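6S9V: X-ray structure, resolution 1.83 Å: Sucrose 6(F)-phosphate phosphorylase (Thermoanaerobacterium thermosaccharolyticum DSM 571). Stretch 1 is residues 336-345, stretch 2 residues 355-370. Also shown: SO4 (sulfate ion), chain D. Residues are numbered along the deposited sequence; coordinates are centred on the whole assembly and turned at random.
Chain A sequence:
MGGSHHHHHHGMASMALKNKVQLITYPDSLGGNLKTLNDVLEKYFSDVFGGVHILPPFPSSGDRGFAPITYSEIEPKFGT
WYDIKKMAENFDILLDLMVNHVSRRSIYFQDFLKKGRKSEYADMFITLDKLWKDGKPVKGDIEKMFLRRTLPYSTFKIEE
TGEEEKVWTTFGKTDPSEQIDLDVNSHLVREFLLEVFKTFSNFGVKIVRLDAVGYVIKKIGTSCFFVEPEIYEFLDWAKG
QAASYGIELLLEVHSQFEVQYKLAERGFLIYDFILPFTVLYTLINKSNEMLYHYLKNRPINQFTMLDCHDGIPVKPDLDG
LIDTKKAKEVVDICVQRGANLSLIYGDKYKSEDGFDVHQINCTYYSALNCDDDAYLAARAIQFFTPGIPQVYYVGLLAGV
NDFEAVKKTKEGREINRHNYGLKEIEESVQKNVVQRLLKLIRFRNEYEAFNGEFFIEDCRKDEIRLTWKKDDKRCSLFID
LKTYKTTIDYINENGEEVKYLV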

# COMPACT_ATOMS: atom_id res chain seq x y z
N GLN A 336 18.28 -2.35 -15.06
CA GLN A 336 19.63 -1.83 -15.27
C GLN A 336 20.03 -0.87 -14.15
O GLN A 336 21.23 -0.70 -13.87
CB GLN A 336 19.77 -1.12 -16.61
CG GLN A 336 19.92 -2.03 -17.79
CD GLN A 336 19.94 -1.26 -19.09
OE1 GLN A 336 19.68 -0.06 -19.11
NE2 GLN A 336 20.36 -1.93 -20.16
N ARG A 337 19.06 -0.24 -13.50
CA ARG A 337 19.31 0.69 -12.41
C ARG A 337 19.27 0.00 -11.06
O ARG A 337 19.15 0.69 -10.03
CB ARG A 337 18.32 1.85 -12.47
CG ARG A 337 18.54 2.72 -13.69
CD ARG A 337 17.44 3.73 -13.96
NE ARG A 337 17.72 4.41 -15.22
CZ ARG A 337 16.99 5.39 -15.73
NH1 ARG A 337 15.91 5.84 -15.10
NH2 ARG A 337 17.34 5.93 -16.89
N GLY A 338 19.37 -1.33 -11.04
CA GLY A 338 19.52 -2.11 -9.82
C GLY A 338 18.30 -2.88 -9.38
O GLY A 338 18.38 -3.64 -8.41
N ALA A 339 17.17 -2.74 -10.07
CA ALA A 339 15.94 -3.39 -9.63
C ALA A 339 16.01 -4.91 -9.77
O ALA A 339 16.76 -5.45 -10.59
CB ALA A 339 14.76 -2.86 -10.44
N ASN A 340 15.23 -5.60 -8.94
CA ASN A 340 14.86 -6.99 -9.17
C ASN A 340 13.34 -7.06 -9.29
O ASN A 340 12.63 -6.07 -9.07
CB ASN A 340 15.36 -7.92 -8.05
CG ASN A 340 14.75 -7.61 -6.70
OD1 ASN A 340 13.66 -8.08 -6.38
ND2 ASN A 340 15.45 -6.82 -5.90
N LEU A 341 12.84 -8.21 -9.71
CA LEU A 341 11.45 -8.32 -10.12
C LEU A 341 10.72 -9.39 -9.33
O LEU A 341 11.26 -10.46 -9.05
CB LEU A 341 11.33 -8.66 -11.61
CG LEU A 341 12.06 -7.72 -12.57
CD1 LEU A 341 11.87 -8.22 -13.99
CD2 LEU A 341 11.56 -6.30 -12.41
N SER A 342 9.48 -9.07 -8.96
CA SER A 342 8.53 -10.06 -8.49
C SER A 342 7.68 -10.50 -9.67
O SER A 342 7.08 -9.65 -10.35
CB SER A 342 7.66 -9.49 -7.37
OG SER A 342 8.41 -9.36 -6.17
N LEU A 343 7.58 -11.80 -9.88
CA LEU A 343 6.91 -12.34 -11.05
C LEU A 343 5.54 -12.87 -10.65
O LEU A 343 5.26 -13.13 -9.48
CB LEU A 343 7.75 -13.45 -11.69
CG LEU A 343 9.16 -13.04 -12.10
CD1 LEU A 343 9.89 -14.19 -12.81
CD2 LEU A 343 9.16 -11.80 -12.97
N ILE A 344 4.67 -13.01 -11.65
CA ILE A 344 3.37 -13.61 -11.43
C ILE A 344 3.50 -15.10 -11.16
O ILE A 344 2.83 -15.64 -10.26
CB ILE A 344 2.46 -13.35 -12.65
CG1 ILE A 344 2.16 -11.85 -12.80
CG2 ILE A 344 1.18 -14.15 -12.53
CD1 ILE A 344 1.12 -11.34 -11.84
N TYR A 345 4.36 -15.79 -11.90
CA TYR A 345 4.48 -17.25 -11.79
C TYR A 345 3.10 -17.91 -11.86
O TYR A 345 2.26 -17.53 -12.68
CB TYR A 345 5.18 -17.67 -10.49
CG TYR A 345 6.67 -17.44 -10.46
CD1 TYR A 345 7.52 -18.21 -11.25
CD2 TYR A 345 7.24 -16.49 -9.62
CE1 TYR A 345 8.89 -18.03 -11.22
CE2 TYR A 345 8.61 -16.30 -9.59
CZ TYR A 345 9.43 -17.07 -10.39
OH TYR A 345 10.80 -16.89 -10.37
N PHE A 355 4.83 -12.28 -20.76
CA PHE A 355 5.30 -11.25 -19.84
C PHE A 355 4.64 -11.49 -18.48
O PHE A 355 3.41 -11.51 -18.39
CB PHE A 355 4.93 -9.87 -20.39
CG PHE A 355 5.60 -8.72 -19.69
CD1 PHE A 355 6.97 -8.52 -19.81
CD2 PHE A 355 4.86 -7.81 -18.95
CE1 PHE A 355 7.58 -7.45 -19.18
CE2 PHE A 355 5.48 -6.75 -18.32
CZ PHE A 355 6.83 -6.56 -18.43
N ASP A 356 5.45 -11.65 -17.44
CA ASP A 356 4.89 -12.06 -16.15
C ASP A 356 5.49 -11.24 -15.01
O ASP A 356 5.70 -11.75 -13.90
CB ASP A 356 5.07 -13.56 -15.90
CG ASP A 356 6.52 -13.96 -15.80
OD1 ASP A 356 7.40 -13.23 -16.31
OD2 ASP A 356 6.79 -15.02 -15.19
N VAL A 357 5.72 -9.96 -15.24
CA VAL A 357 6.26 -9.08 -14.22
C VAL A 357 5.11 -8.50 -13.39
O VAL A 357 4.28 -7.75 -13.91
CB VAL A 357 7.10 -7.95 -14.83
CG1 VAL A 357 7.64 -7.06 -13.73
CG2 VAL A 357 8.23 -8.54 -15.70
N HIS A 358 5.10 -8.84 -12.10
CA HIS A 358 4.08 -8.34 -11.18
C HIS A 358 4.48 -6.98 -10.63
O HIS A 358 3.68 -6.03 -10.68
CB HIS A 358 3.90 -9.37 -10.05
CG HIS A 358 2.79 -9.06 -9.10
ND1 HIS A 358 1.51 -8.76 -9.51
CD2 HIS A 358 2.76 -9.04 -7.74
CE1 HIS A 358 0.74 -8.55 -8.45
NE2 HIS A 358 1.48 -8.72 -7.37
N GLN A 359 5.71 -6.84 -10.13
CA GLN A 359 6.17 -5.60 -9.54
C GLN A 359 7.67 -5.43 -9.75
O GLN A 359 8.41 -6.42 -9.86
CB GLN A 359 5.84 -5.55 -8.05
CG GLN A 359 4.35 -5.49 -7.78
CD GLN A 359 3.99 -5.56 -6.31
OE1 GLN A 359 4.86 -5.64 -5.44
NE2 GLN A 359 2.70 -5.52 -6.03
N ILE A 360 8.09 -4.17 -9.82
CA ILE A 360 9.49 -3.79 -9.91
C ILE A 360 9.96 -3.42 -8.51
O ILE A 360 9.52 -2.41 -7.95
CB ILE A 360 9.68 -2.61 -10.88
CG1 ILE A 360 9.13 -2.93 -12.26
CG2 ILE A 360 11.16 -2.22 -10.96
CD1 ILE A 360 8.98 -1.70 -13.15
N ASN A 361 10.86 -4.22 -7.95
CA ASN A 361 11.41 -3.97 -6.62
C ASN A 361 12.66 -3.10 -6.77
O ASN A 361 13.70 -3.57 -7.24
CB ASN A 361 11.76 -5.29 -5.93
CG ASN A 361 10.56 -6.21 -5.80
OD1 ASN A 361 9.45 -5.75 -5.53
ND2 ASN A 361 10.77 -7.50 -5.99
N CYS A 362 12.55 -1.84 -6.34
CA CYS A 362 13.53 -0.79 -6.62
C CYS A 362 13.11 0.43 -5.83
O CYS A 362 11.92 0.72 -5.74
CB CYS A 362 13.54 -0.46 -8.13
SG CYS A 362 14.92 0.56 -8.75
N THR A 363 14.07 1.15 -5.23
CA THR A 363 13.69 2.44 -4.65
C THR A 363 13.31 3.39 -5.79
O THR A 363 13.82 3.28 -6.91
CB THR A 363 14.80 3.06 -3.79
OG1 THR A 363 15.84 3.61 -4.61
CG2 THR A 363 15.37 2.03 -2.82
N TYR A 364 12.37 4.29 -5.53
CA TYR A 364 11.89 5.14 -6.61
C TYR A 364 12.98 6.09 -7.09
O TYR A 364 13.12 6.35 -8.29
CB TYR A 364 10.64 5.90 -6.19
CG TYR A 364 9.71 6.17 -7.34
CD1 TYR A 364 8.72 5.25 -7.70
CD2 TYR A 364 9.83 7.33 -8.08
CE1 TYR A 364 7.88 5.50 -8.77
CE2 TYR A 364 8.99 7.59 -9.14
CZ TYR A 364 8.01 6.67 -9.49
OH TYR A 364 7.18 6.94 -10.55
N TYR A 365 13.79 6.59 -6.16
CA TYR A 365 14.92 7.45 -6.51
C TYR A 365 15.92 6.70 -7.38
O TYR A 365 16.39 7.24 -8.40
CB TYR A 365 15.56 7.96 -5.22
CG TYR A 365 16.72 8.91 -5.37
CD1 TYR A 365 16.55 10.17 -5.93
CD2 TYR A 365 17.98 8.56 -4.90
CE1 TYR A 365 17.63 11.06 -6.03
CE2 TYR A 365 19.04 9.43 -5.00
CZ TYR A 365 18.87 10.67 -5.57
OH TYR A 365 19.95 11.52 -5.65
N SER A 366 16.24 5.45 -7.03
CA SER A 366 17.13 4.64 -7.88
C SER A 366 16.50 4.37 -9.24
O SER A 366 17.20 4.32 -10.26
CB SER A 366 17.46 3.32 -7.19
OG SER A 366 18.37 3.49 -6.12
N ALA A 367 15.18 4.18 -9.27
CA ALA A 367 14.49 3.92 -10.54
C ALA A 367 14.62 5.10 -11.50
O ALA A 367 14.64 4.89 -12.72
CB ALA A 367 13.02 3.62 -10.28
N LEU A 368 14.73 6.31 -10.98
CA LEU A 368 14.95 7.51 -11.78
C LEU A 368 16.43 7.83 -11.97
O LEU A 368 16.78 8.97 -12.30
CB LEU A 368 14.23 8.70 -11.16
CG LEU A 368 12.71 8.55 -11.23
CD1 LEU A 368 12.01 9.65 -10.42
CD2 LEU A 368 12.24 8.58 -12.68
N ASN A 369 17.30 6.85 -11.75
CA ASN A 369 18.74 7.02 -11.96
C ASN A 369 19.32 8.06 -11.00
O ASN A 369 20.31 8.73 -11.31
CB ASN A 369 19.03 7.40 -13.41
CG ASN A 369 20.15 6.57 -14.02
OD1 ASN A 369 20.82 5.80 -13.33
ND2 ASN A 369 20.34 6.72 -15.32
N CYS A 370 18.69 8.21 -9.84
CA CYS A 370 19.12 9.15 -8.80
C CYS A 370 19.16 10.59 -9.32
O CYS A 370 19.89 11.43 -8.80
CB CYS A 370 20.48 8.75 -8.21
SG CYS A 370 20.50 7.07 -7.56
S SO4 D . -0.26 -9.54 -4.28
O1 SO4 D . -1.60 -9.59 -4.89
O2 SO4 D . 0.46 -10.79 -4.50
O3 SO4 D . 0.47 -8.43 -4.87
O4 SO4 D . -0.38 -9.34 -2.84
O HOH W 1 19.96 3.92 -9.96
O HOH W 2 7.04 -7.04 -4.77

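The two stretches meet as neighbouring antiparallel β-strands, 340-343 against 357-361, joined by a backbone ladder with one bulge, lined by a polar side-chain network on one face and aliphatic contacts from Leu341 and Ile360 on the other, and extended past the strand end by an arginine that reaches the end of a helix. The strand axes approach to 4.5 Å and their N-to-C directions differ by 147°, so the pairing is antiparallel but noticeably twisted. Asn340 and Asn361 form a hydrogen-bonded pair: Asn340 N donates to Asn361 O (3.1 Å) and Asn361 N to Asn340 O (2.8 Å). Leu341 and Ile360 follow as a non-hydrogen-bonded pair, and then Ser342 N donates to Gln359 O at 3.0 Å.

Here the register slips by one residue. Ser342 O accepts from both His358 N (2.8 Å) and Gln359 N (3.1 Å), so a single carbonyl serves two consecutive amides, the signature of a β-bulge. The extra residue brings Leu343 opposite Val357, and beyond the strand Ile344 N still donates to Asp356 O (2.8 Å). Carbonyls that face the partner strand also receive CA-H contacts, as between Leu343 CA and Asp356 O at 3.2 Å.

On the face carrying Asn340, Ser342, Gln359 and Asn361, the amide of Asn361 ties the strands together. Asn361 ND2 uses both hydrogens across the contact, one toward Asn340 OD1 (3.0 Å) and one toward Ser342 OG (3.0 Å), while Asn361 OD1 accepts from a water at 2.8 Å. The same water donates to Gln359 OE1 (2.7 Å) and accepts from Ser342 OG (3.0 Å). Ser342 OG thus accepts from the amide and donates to the water, closing a compact polar cluster.

Leu341 and Ile360 share the other face, Leu341 CD2 lying 4.2 Å from Ile360 CG1; Leu341 CD1 also reaches Val357 CG2 (4.0 Å), although Val357 starts away from stretch 1. Ala339, just before the strand, points toward stretch 2; Ala339 CB sits 3.7 Å from Ile360 CG2 and 3.5 Å from Cys362 CB, a close fit for a small side chain.

At the bulge, His358 points toward stretch 1, and His358 ND1 comes within 3.5 Å of Ile344 CD1. His358 NE2 donates to O3 of the sulfate at 2.7 Å in a nearly linear bond, with the oxygen near the ring plane.

At the far end, Thr363 caps the helix 364-367, Thr363 OG1 accepting from Ser366 N at 3.1 Å. Arg337, itself just past a helix, extends along the C-terminal end of this one: Arg337 NH1 donates to Ala367 O (2.9 Å), a carbonyl near the guanidinium plane, as suits an N-H donor. Asn369 CG lies over one face of that group, 3.5 Å from Arg337 NE. A second water donates to Ser366 O at 2.8 Å and, weakly, to Arg337 O at 3.3 Å, linking the two chain segments beside the arginine.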